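Local coordinates for uracil-DNA glycosylase (Sulfolobus tokodaii str. 7, PDB 4ZBY), which belongs to the uracil-DNA glycosylase superfamily, an alpha/beta fold with helices packed about a central mixed sheet, and holds an iron/sulfur cluster and a uracil, at residues 16-21 with 96-101; 42-47 with 80-85; 64-69 with 177-182. One frame throughout, in Å; residues are numbered along the deposited sequence. Where two conformers were deposited one is given.

Along the chain, interaction 2 is nested inside the loop closed by interaction 1, while interaction 3 alternates its segments with those of both others. Strand 79-82, which begins segment 80-85 of interaction 2, leads on to helix 96-113 of interaction 1, and Leu19 and Ile99 both pack on Val84; the two centres are about 13 Å apart, and segment 80-85 serves both sites, with Asn82 at the uracil and Val84 and Lys85 at the cluster. Interaction 3 joins helices 58-71 and 172-190 on the opposite side of the chain's centre from interaction 1, about 31 Å away between centres. It reaches interaction 2, about 19 Å away between centres, through Ile67 and Ile80.

Interaction 1 of 3, residues 16-21 with 96-101; sequences KCKLWQ and EDEITA. With SF4 (iron/sulfur cluster), chain B.
The iron/sulfur cluster pocket brings Cys17 against Glu98 and Ala101 at the start of helix 96-113. Cys17 SG binds iron atom FE1 at 2.3 Å, and its chi1 of 80° sets the sulfur between the backbone N and the carbonyl carbon. The same sulfur accepts a nearly straight bond from Leu19 N at 3.5 Å (163° at the hydrogen), the kind of N-H...S contact that commonly surrounds such clusters and probably moderates the charge on the thiolate. Small Ala101 suits the place beside the ligand, since its one methyl lets the helix come close: CB packs on Cys17 CB at 3.8 Å.

Outside the cluster lies a salt-bridge network. The long chain of Lys18 crosses Glu98 at about a right angle and brings NZ to Glu98 OE2 at 2.6 Å, meeting the carboxylate from above, 40° out of its plane. Asp97 OD1 is a second, longer partner of Lys18 NZ at 3.3 Å, so one ammonium answers two acids. Arg92 also salt-bridges Glu98 OE2, while Glu95 N bonds to OE1, which fixes the carboxylate at both oxygens. Leu19 CD2 lies 3.3 Å from Glu98 OE2, while its other branch, CD1, turns toward cluster sulfur S2. A water accepts from Lys18 N and donates to Asp97 OD2, tying loop to helix again.

Cys14, Cys86 and Cys102 belong to the same pocket, which lies between the loop joining helix 4-12 to strand 30-31, the first turns of helix 96-113, and Val84 just beyond strand 79-82.

Interaction 2 of 3, residues 42-47 with 80-85; sequences EAPGEN and ITNVVK. With URA (uracil), chain C.
Ala43 and Asn82 meet around the flat ring of uracil, one under a face and the other at an edge. Ala43 O lies beneath the ring, 3.0 Å from uracil C2, and Gly45 N approaches from that same face, beyond the rim near C5. At the edge the Asn82 amide offers one acceptor and one donor: OD1 accepts the N3-H of uracil at 2.7 Å in a nearly straight bond (168°), while ND2 gives to uracil O4 at 3.0 Å. Asparagine suits this place because its amide matches the N3-H and C4=O pattern of the ring. Its chi1 of -64°, which sets CG anti to the carbonyl carbon, helps bring the amide to the ring. Uracil O2 is gripped by Glu42 N at 2.9 Å, close to the ring plane, and more weakly by Ala43 N from below. His164 NE2 and Phe55 N bond to the uracil as well.

The two backbones are joined directly by Val84 N to Glu42 O, 3.1 Å with 157° at the hydrogen. Ala43 CA makes a C-H...O contact to Val84 O at 3.4 Å, and Pro44 CD rests on that oxygen too. Alanine and proline let this loop lie close against residues 84-85, just past the strand, and the rigid proline ring helps to fix its course. Lys85 NZ turns back to give a bond of 2.9 Å to Asn82 O, with Thr81 OG1 and Gln109 OE1 as further partners of this buried ammonium.

Segment 42-47 runs from the end of strand 37-41 to the N-cap Gly45 of helix 46-51; segment 80-85 leaves the parallel neighbouring strand 79-82, with helix 96-113 packed on Val84 and Lys85.

Interaction 3 of 3, residues 64-69 with 177-182; sequences TQMIKE and ILEEDF
Met66 and Phe182 meet between two helices, and the shortest polar bond in either segment is the 2.8 Å one from Glu69 N to Gln65 O, which belongs to the helix carrying the methionine. Met66 was modelled in two conformers; in the one described here its chain runs extended beyond CG, chi2 -165°, and crosses the neighbouring helix's Leu178 and Glu179 at about a right angle. SD stands over one face of the Phe182 ring, 4.4 Å from its centroid and 13° off the normal, a Met-aromatic contact. Met66 CB lies over the same face and makes a CH-pi contact at 4.2 Å from the centroid of the Phe182 ring. Farther out, SD touches Leu178 CG at 3.6 Å, and the terminal CE packs on Glu179 CG at 3.7 Å. Unbranched and flexible, methionine can thread between a leucine, an aromatic ring and the aliphatic part of a glutamate.

This is helix-on-helix packing in the alpha/beta fold of the superfamily: the axes of the segments 64-69 and 177-182 approach to 10.4 Å, with a crossing angle of -41°, both running in broadly the same direction. Ile67 CG1 comes to the ring from another side, at its edge and near its plane, 3.9 Å from Phe182 CE2. Leu63, Ile70 and Leu71 of helix 58-71 also touch the phenyl group, which suits a large flat residue to this interface. The carboxylate of Glu179 turns to Arg175, a salt-bridge partner one turn earlier in its own helix. Leu178 also touches Thr162 of strand 155-162.

Interaction 1 of 3, residues 16-21 with 96-101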
loop_
_atom_site.group_PDB
_atom_site.type_symbol
_atom_site.label_atom_id
_atom_site.label_comp_id
_atom_site.label_asym_id
_atom_site.label_seq_id
_atom_site.Cartn_x
_atom_site.Cartn_y
_atom_site.Cartn_z
ATOM N N LYS A 16 -8.904 -17.040 -6.178
ATOM C CA LYS A 16 -8.094 -17.799 -5.234
ATOM C C LYS A 16 -8.545 -17.647 -3.783
ATOM O O LYS A 16 -8.106 -18.407 -2.937
ATOM C CB LYS A 16 -6.624 -17.406 -5.368
ATOM C CG LYS A 16 -5.986 -17.922 -6.643
ATOM C CD LYS A 16 -4.559 -17.448 -6.725
ATOM C CE LYS A 16 -3.788 -18.275 -7.725
ATOM N NZ LYS A 16 -2.424 -17.714 -7.905
ATOM N N CYS A 17 -9.410 -16.681 -3.480
ATOM C CA CYS A 17 -10.063 -16.689 -2.173
ATOM C C CYS A 17 -11.532 -16.327 -2.318
ATOM O O CYS A 17 -11.986 -16.003 -3.409
ATOM C CB CYS A 17 -9.372 -15.749 -1.184
ATOM S SG CYS A 17 -9.787 -14.017 -1.360
ATOM N N LYS A 18 -12.295 -16.417 -1.230
ATOM C CA LYS A 18 -13.735 -16.254 -1.358
ATOM C C LYS A 18 -14.182 -14.828 -1.685
ATOM O O LYS A 18 -15.356 -14.594 -1.979
ATOM C CB LYS A 18 -14.428 -16.735 -0.070
ATOM C CG LYS A 18 -14.047 -15.952 1.164
ATOM C CD LYS A 18 -14.698 -16.538 2.421
ATOM C CE LYS A 18 -14.269 -15.779 3.663
ATOM N NZ LYS A 18 -12.784 -15.795 3.890
ATOM N N LEU A 19 -13.264 -13.873 -1.669
ATOM C CA LEU A 19 -13.653 -12.495 -1.935
ATOM C C LEU A 19 -14.097 -12.257 -3.375
ATOM O O LEU A 19 -14.785 -11.262 -3.644
ATOM C CB LEU A 19 -12.509 -11.530 -1.610
ATOM C CG LEU A 19 -12.113 -11.488 -0.131
ATOM C CD1 LEU A 19 -11.066 -10.425 0.195
ATOM C CD2 LEU A 19 -13.392 -11.329 0.712
ATOM N N TRP A 20 -13.711 -13.145 -4.295
ATOM C CA TRP A 20 -14.023 -12.898 -5.699
ATOM C C TRP A 20 -15.525 -12.824 -5.920
ATOM O O TRP A 20 -15.981 -12.080 -6.776
ATOM C CB TRP A 20 -13.398 -13.974 -6.610
ATOM C CG TRP A 20 -14.201 -15.259 -6.667
ATOM C CD1 TRP A 20 -14.056 -16.353 -5.868
ATOM C CD2 TRP A 20 -15.265 -15.564 -7.576
ATOM N NE1 TRP A 20 -14.961 -17.323 -6.222
ATOM C CE2 TRP A 20 -15.715 -16.863 -7.270
ATOM C CE3 TRP A 20 -15.877 -14.867 -8.621
ATOM C CZ2 TRP A 20 -16.747 -17.473 -7.969
ATOM C CZ3 TRP A 20 -16.902 -15.471 -9.307
ATOM C CH2 TRP A 20 -17.325 -16.765 -8.983
ATOM N N GLN A 21 -16.300 -13.584 -5.141
ATOM C CA GLN A 21 -17.719 -13.692 -5.378
ATOM C C GLN A 21 -18.494 -12.395 -5.179
ATOM O O GLN A 21 -19.593 -12.250 -5.708
ATOM C CB GLN A 21 -18.315 -14.787 -4.479
ATOM C CG GLN A 21 -18.326 -14.426 -3.010
ATOM C CD GLN A 21 -18.723 -15.597 -2.119
ATOM O OE1 GLN A 21 -19.909 -15.935 -1.994
ATOM N NE2 GLN A 21 -17.732 -16.217 -1.486
ATOM N N GLU A 96 -7.523 -13.646 7.669
ATOM C CA GLU A 96 -6.124 -14.026 7.526
ATOM C C GLU A 96 -5.949 -14.933 6.308
ATOM O O GLU A 96 -4.961 -14.795 5.591
ATOM C CB GLU A 96 -5.590 -14.705 8.797
ATOM C CG GLU A 96 -5.297 -13.744 9.962
ATOM C CD GLU A 96 -4.341 -12.601 9.607
ATOM O OE1 GLU A 96 -3.405 -12.797 8.797
ATOM O OE2 GLU A 96 -4.529 -11.488 10.140
ATOM N N ASP A 97 -6.908 -15.823 6.056
ATOM C CA ASP A 97 -6.803 -16.714 4.906
ATOM C C ASP A 97 -6.889 -15.924 3.597
ATOM O O ASP A 97 -6.402 -16.373 2.557
ATOM C CB ASP A 97 -7.874 -17.807 4.947
ATOM C CG ASP A 97 -9.254 -17.308 4.541
ATOM O OD1 ASP A 97 -9.730 -16.328 5.134
ATOM O OD2 ASP A 97 -9.874 -17.903 3.630
ATOM N N GLU A 98 -7.496 -14.743 3.649
ATOM C CA GLU A 98 -7.583 -13.907 2.455
ATOM C C GLU A 98 -6.252 -13.187 2.235
ATOM O O GLU A 98 -5.774 -13.064 1.105
ATOM C CB GLU A 98 -8.757 -12.926 2.575
ATOM C CG GLU A 98 -10.106 -13.642 2.514
ATOM C CD GLU A 98 -11.248 -12.855 3.139
ATOM O OE1 GLU A 98 -11.023 -11.724 3.625
ATOM O OE2 GLU A 98 -12.374 -13.387 3.102
ATOM N N ILE A 99 -5.634 -12.735 3.318
ATOM C CA ILE A 99 -4.318 -12.112 3.210
ATOM C C ILE A 99 -3.308 -13.152 2.731
ATOM O O ILE A 99 -2.494 -12.876 1.850
ATOM C CB ILE A 99 -3.884 -11.499 4.544
ATOM C CG1 ILE A 99 -4.714 -10.242 4.824
ATOM C CG2 ILE A 99 -2.384 -11.117 4.523
ATOM C CD1 ILE A 99 -4.606 -9.737 6.250
ATOM N N THR A 100 -3.374 -14.348 3.302
ATOM C CA THR A 100 -2.497 -15.442 2.894
ATOM C C THR A 100 -2.665 -15.772 1.407
ATOM O O THR A 100 -1.680 -15.983 0.694
ATOM C CB THR A 100 -2.748 -16.708 3.746
ATOM O OG1 THR A 100 -2.384 -16.441 5.104
ATOM C CG2 THR A 100 -1.919 -17.866 3.238
ATOM N N ALA A 101 -3.905 -15.766 0.927
ATOM C CA ALA A 101 -4.187 -16.114 -0.467
ATOM C C ALA A 101 -3.732 -15.042 -1.446
ATOM O O ALA A 101 -3.243 -15.347 -2.533
ATOM C CB ALA A 101 -5.674 -16.383 -0.660
HETATM FE FE1 SF4 B . -8.778 -13.138 -3.228
HETATM FE FE2 SF4 B . -7.725 -13.262 -5.676
HETATM FE FE3 SF4 B . -9.217 -11.130 -4.972
HETATM FE FE4 SF4 B . -6.792 -11.474 -3.922
HETATM S S1 SF4 B . -7.273 -11.046 -6.101
HETATM S S2 SF4 B . -8.649 -10.887 -2.804
HETATM S S3 SF4 B . -6.681 -13.749 -3.753
HETATM S S4 SF4 B . -9.922 -13.324 -5.138
HETATM O O HOH W 1 -11.205 -17.791 1.116
#

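Interaction 2 of 3, residues 42-47 with 80-85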
loop_
_atom_site.group_PDB
_atom_site.type_symbol
_atom_site.label_atom_id
_atom_site.label_comp_id
_atom_site.label_asym_id
_atom_site.label_seq_id
_atom_site.Cartn_x
_atom_site.Cartn_y
_atom_site.Cartn_z
ATOM N N GLU A 42 -4.712 -1.511 2.783
ATOM C CA GLU A 42 -5.345 -2.724 3.298
ATOM C C GLU A 42 -6.082 -3.521 2.208
ATOM O O GLU A 42 -5.688 -4.641 1.847
ATOM C CB GLU A 42 -6.325 -2.350 4.415
ATOM C CG GLU A 42 -7.117 -3.542 4.961
ATOM C CD GLU A 42 -8.162 -3.137 5.988
ATOM O OE1 GLU A 42 -8.210 -1.942 6.374
ATOM O OE2 GLU A 42 -8.939 -4.026 6.404
ATOM N N ALA A 43 -7.166 -2.940 1.716
ATOM C CA ALA A 43 -8.009 -3.581 0.708
ATOM C C ALA A 43 -8.884 -2.516 0.074
ATOM O O ALA A 43 -9.113 -1.448 0.675
ATOM C CB ALA A 43 -8.862 -4.715 1.337
ATOM N N PRO A 44 -9.391 -2.794 -1.129
ATOM C CA PRO A 44 -10.317 -1.877 -1.794
ATOM C C PRO A 44 -11.544 -1.571 -0.960
ATOM O O PRO A 44 -12.092 -2.457 -0.291
ATOM C CB PRO A 44 -10.747 -2.651 -3.057
ATOM C CG PRO A 44 -9.715 -3.653 -3.278
ATOM C CD PRO A 44 -9.064 -3.966 -1.966
ATOM N N GLY A 45 -12.006 -0.330 -1.025
ATOM C CA GLY A 45 -13.332 -0.043 -0.528
ATOM C C GLY A 45 -14.358 -0.026 -1.647
ATOM O O GLY A 45 -14.140 -0.574 -2.732
ATOM N N GLU A 46 -15.488 0.622 -1.380
ATOM C CA GLU A 46 -16.608 0.622 -2.307
ATOM C C GLU A 46 -16.273 1.257 -3.659
ATOM O O GLU A 46 -16.608 0.704 -4.713
ATOM C CB GLU A 46 -17.806 1.357 -1.672
ATOM C CG GLU A 46 -19.053 1.358 -2.520
ATOM C CD GLU A 46 -20.221 2.066 -1.845
ATOM O OE1 GLU A 46 -20.034 2.629 -0.747
ATOM O OE2 GLU A 46 -21.328 2.054 -2.422
ATOM N N ASN A 47 -15.675 2.445 -3.648
ATOM C CA ASN A 47 -15.395 3.129 -4.907
ATOM C C ASN A 47 -14.295 2.431 -5.680
ATOM O O ASN A 47 -14.309 2.396 -6.914
ATOM C CB ASN A 47 -15.021 4.590 -4.658
ATOM C CG ASN A 47 -16.161 5.378 -4.054
ATOM O OD1 ASN A 47 -16.019 5.990 -2.994
ATOM N ND2 ASN A 47 -17.310 5.349 -4.715
ATOM N N ILE A 80 0.769 2.261 -6.444
ATOM C CA ILE A 80 -0.196 2.190 -5.339
ATOM C C ILE A 80 -0.984 0.893 -5.411
ATOM O O ILE A 80 -1.541 0.571 -6.460
ATOM C CB ILE A 80 -1.195 3.367 -5.395
ATOM C CG1 ILE A 80 -0.459 4.709 -5.265
ATOM C CG2 ILE A 80 -2.254 3.197 -4.295
ATOM C CD1 ILE A 80 -1.391 5.937 -5.542
ATOM N N THR A 81 -0.988 0.140 -4.324
ATOM C CA THR A 81 -1.756 -1.092 -4.306
ATOM C C THR A 81 -2.153 -1.407 -2.865
ATOM O O THR A 81 -2.075 -0.538 -2.002
ATOM C CB THR A 81 -0.959 -2.247 -4.969
ATOM O OG1 THR A 81 -1.811 -3.401 -5.095
ATOM C CG2 THR A 81 0.293 -2.599 -4.180
ATOM N N ASN A 82 -2.615 -2.633 -2.639
ATOM C CA ASN A 82 -3.086 -3.091 -1.332
ATOM C C ASN A 82 -2.630 -4.512 -1.087
ATOM O O ASN A 82 -2.340 -5.234 -2.028
ATOM C CB ASN A 82 -4.615 -3.057 -1.230
ATOM C CG ASN A 82 -5.188 -1.654 -1.324
ATOM O OD1 ASN A 82 -5.072 -0.868 -0.402
ATOM N ND2 ASN A 82 -5.818 -1.343 -2.448
ATOM N N VAL A 83 -2.611 -4.930 0.178
ATOM C CA VAL A 83 -2.206 -6.293 0.497
ATOM C C VAL A 83 -3.275 -7.299 0.027
ATOM O O VAL A 83 -2.943 -8.415 -0.388
ATOM C CB VAL A 83 -1.911 -6.440 2.011
ATOM C CG1 VAL A 83 -3.149 -6.138 2.836
ATOM C CG2 VAL A 83 -1.361 -7.825 2.331
ATOM N N VAL A 84 -4.551 -6.896 0.059
ATOM C CA VAL A 84 -5.628 -7.704 -0.478
ATOM C C VAL A 84 -6.270 -6.909 -1.610
ATOM O O VAL A 84 -6.434 -5.687 -1.501
ATOM C CB VAL A 84 -6.665 -8.049 0.614
ATOM C CG1 VAL A 84 -7.959 -8.576 0.024
ATOM C CG2 VAL A 84 -6.044 -9.088 1.557
ATOM N N LYS A 85 -6.609 -7.588 -2.696
ATOM C CA LYS A 85 -6.983 -6.851 -3.892
ATOM C C LYS A 85 -8.468 -6.901 -4.288
ATOM O O LYS A 85 -8.877 -6.314 -5.308
ATOM C CB LYS A 85 -6.066 -7.307 -5.032
ATOM C CG LYS A 85 -4.612 -6.842 -4.751
ATOM C CD LYS A 85 -3.616 -7.656 -5.529
ATOM C CE LYS A 85 -2.328 -6.891 -5.736
ATOM N NZ LYS A 85 -1.581 -6.549 -4.484
HETATM N N1 URA C . -8.521 1.681 1.584
HETATM C C2 URA C . -7.417 0.960 1.288
HETATM O O2 URA C . -6.792 0.329 2.120
HETATM N N3 URA C . -7.143 0.810 -0.014
HETATM C C4 URA C . -7.854 1.309 -1.046
HETATM O O4 URA C . -7.445 1.156 -2.184
HETATM C C5 URA C . -8.992 2.066 -0.699
HETATM C C6 URA C . -9.303 2.248 0.606
#

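Interaction 3 of 3, residues 64-69 with 177-182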
loop_
_atom_site.group_PDB
_atom_site.type_symbol
_atom_site.label_atom_id
_atom_site.label_comp_id
_atom_site.label_asym_id
_atom_site.label_seq_id
_atom_site.Cartn_x
_atom_site.Cartn_y
_atom_site.Cartn_z
ATOM N N THR A 64 -4.054 11.081 -2.451
ATOM C CA THR A 64 -3.557 11.760 -3.634
ATOM C C THR A 64 -3.091 13.186 -3.334
ATOM O O THR A 64 -2.026 13.626 -3.803
ATOM C CB THR A 64 -4.650 11.762 -4.730
ATOM O OG1 THR A 64 -5.018 10.410 -4.976
ATOM C CG2 THR A 64 -4.119 12.396 -6.002
ATOM N N GLN A 65 -3.855 13.895 -2.510
ATOM C CA GLN A 65 -3.516 15.263 -2.154
ATOM C C GLN A 65 -2.194 15.313 -1.390
ATOM O O GLN A 65 -1.368 16.177 -1.656
ATOM C CB GLN A 65 -4.635 15.919 -1.332
ATOM C CG GLN A 65 -4.320 17.355 -0.939
ATOM C CD GLN A 65 -5.394 17.974 -0.058
ATOM O OE1 GLN A 65 -6.333 17.299 0.375
ATOM N NE2 GLN A 65 -5.257 19.261 0.214
ATOM N N MET A 66 -1.972 14.378 -0.461
ATOM C CA MET A 66 -0.712 14.377 0.282
ATOM C C MET A 66 0.456 14.027 -0.623
ATOM O O MET A 66 1.536 14.608 -0.520
ATOM C CB MET A 66 -0.757 13.408 1.463
ATOM C CG MET A 66 -1.771 13.797 2.470
ATOM S SD MET A 66 -1.518 12.912 4.013
ATOM C CE MET A 66 -2.862 13.613 4.962
ATOM N N ILE A 67 0.253 13.055 -1.497
ATOM C CA ILE A 67 1.308 12.694 -2.417
ATOM C C ILE A 67 1.687 13.907 -3.277
ATOM O O ILE A 67 2.874 14.187 -3.475
ATOM C CB ILE A 67 0.902 11.507 -3.298
ATOM C CG1 ILE A 67 0.831 10.243 -2.420
ATOM C CG2 ILE A 67 1.938 11.283 -4.402
ATOM C CD1 ILE A 67 0.246 9.066 -3.151
ATOM N N LYS A 68 0.685 14.642 -3.751
ATOM C CA LYS A 68 0.941 15.803 -4.587
ATOM C C LYS A 68 1.526 16.974 -3.812
ATOM O O LYS A 68 2.555 17.519 -4.204
ATOM C CB LYS A 68 -0.351 16.242 -5.292
ATOM C CG LYS A 68 -0.195 17.546 -6.057
ATOM C CD LYS A 68 0.804 17.392 -7.177
ATOM C CE LYS A 68 0.803 18.633 -8.056
ATOM N NZ LYS A 68 1.676 18.442 -9.247
ATOM N N GLU A 69 0.887 17.367 -2.710
ATOM C CA GLU A 69 1.265 18.601 -2.038
ATOM C C GLU A 69 2.485 18.451 -1.144
ATOM O O GLU A 69 3.257 19.394 -0.996
ATOM C CB GLU A 69 0.089 19.126 -1.216
ATOM C CG GLU A 69 -1.110 19.429 -2.078
ATOM C CD GLU A 69 -2.212 20.099 -1.304
ATOM O OE1 GLU A 69 -2.068 20.239 -0.072
ATOM O OE2 GLU A 69 -3.221 20.481 -1.932
ATOM N N ILE A 177 -0.581 14.455 11.914
ATOM C CA ILE A 177 0.462 13.458 12.127
ATOM C C ILE A 177 0.830 12.755 10.817
ATOM O O ILE A 177 2.006 12.515 10.524
ATOM C CB ILE A 177 0.036 12.413 13.163
ATOM C CG1 ILE A 177 -0.137 13.109 14.511
ATOM C CG2 ILE A 177 1.071 11.284 13.251
ATOM C CD1 ILE A 177 -0.365 12.177 15.692
ATOM N N LEU A 178 -0.193 12.431 10.040
ATOM C CA LEU A 178 0.005 11.800 8.744
ATOM C C LEU A 178 0.761 12.739 7.789
ATOM O O LEU A 178 1.663 12.308 7.082
ATOM C CB LEU A 178 -1.353 11.379 8.166
ATOM C CG LEU A 178 -1.353 10.626 6.833
ATOM C CD1 LEU A 178 -0.541 9.380 6.906
ATOM C CD2 LEU A 178 -2.812 10.265 6.477
ATOM N N GLU A 179 0.435 14.026 7.818
ATOM C CA GLU A 179 1.128 14.998 6.994
ATOM C C GLU A 179 2.594 15.087 7.366
ATOM O O GLU A 179 3.455 15.164 6.495
ATOM C CB GLU A 179 0.447 16.366 7.087
ATOM C CG GLU A 179 -0.975 16.324 6.520
ATOM C CD GLU A 179 -1.767 17.603 6.730
ATOM O OE1 GLU A 179 -1.365 18.433 7.576
ATOM O OE2 GLU A 179 -2.803 17.765 6.047
ATOM N N GLU A 180 2.871 15.062 8.663
ATOM C CA GLU A 180 4.242 15.110 9.145
ATOM C C GLU A 180 4.981 13.847 8.733
ATOM O O GLU A 180 6.155 13.898 8.385
ATOM C CB GLU A 180 4.268 15.284 10.666
ATOM C CG GLU A 180 3.787 16.653 11.117
ATOM C CD GLU A 180 4.601 17.781 10.508
ATOM O OE1 GLU A 180 5.826 17.822 10.745
ATOM O OE2 GLU A 180 4.020 18.616 9.780
ATOM N N ASP A 181 4.288 12.713 8.769
ATOM C CA ASP A 181 4.869 11.454 8.308
ATOM C C ASP A 181 5.209 11.563 6.823
ATOM O O ASP A 181 6.257 11.088 6.405
ATOM C CB ASP A 181 3.935 10.266 8.532
ATOM C CG ASP A 181 4.020 9.720 9.946
ATOM O OD1 ASP A 181 4.878 10.187 10.707
ATOM O OD2 ASP A 181 3.217 8.828 10.289
ATOM N N PHE A 182 4.351 12.219 6.035
ATOM C CA PHE A 182 4.635 12.351 4.607
ATOM C C PHE A 182 5.801 13.316 4.365
ATOM O O PHE A 182 6.565 13.119 3.418
ATOM C CB PHE A 182 3.386 12.769 3.822
ATOM C CG PHE A 182 2.607 11.598 3.275
ATOM C CD1 PHE A 182 2.110 10.629 4.114
ATOM C CD2 PHE A 182 2.394 11.460 1.910
ATOM C CE1 PHE A 182 1.404 9.539 3.619
ATOM C CE2 PHE A 182 1.688 10.363 1.407
ATOM C CZ PHE A 182 1.207 9.409 2.251
#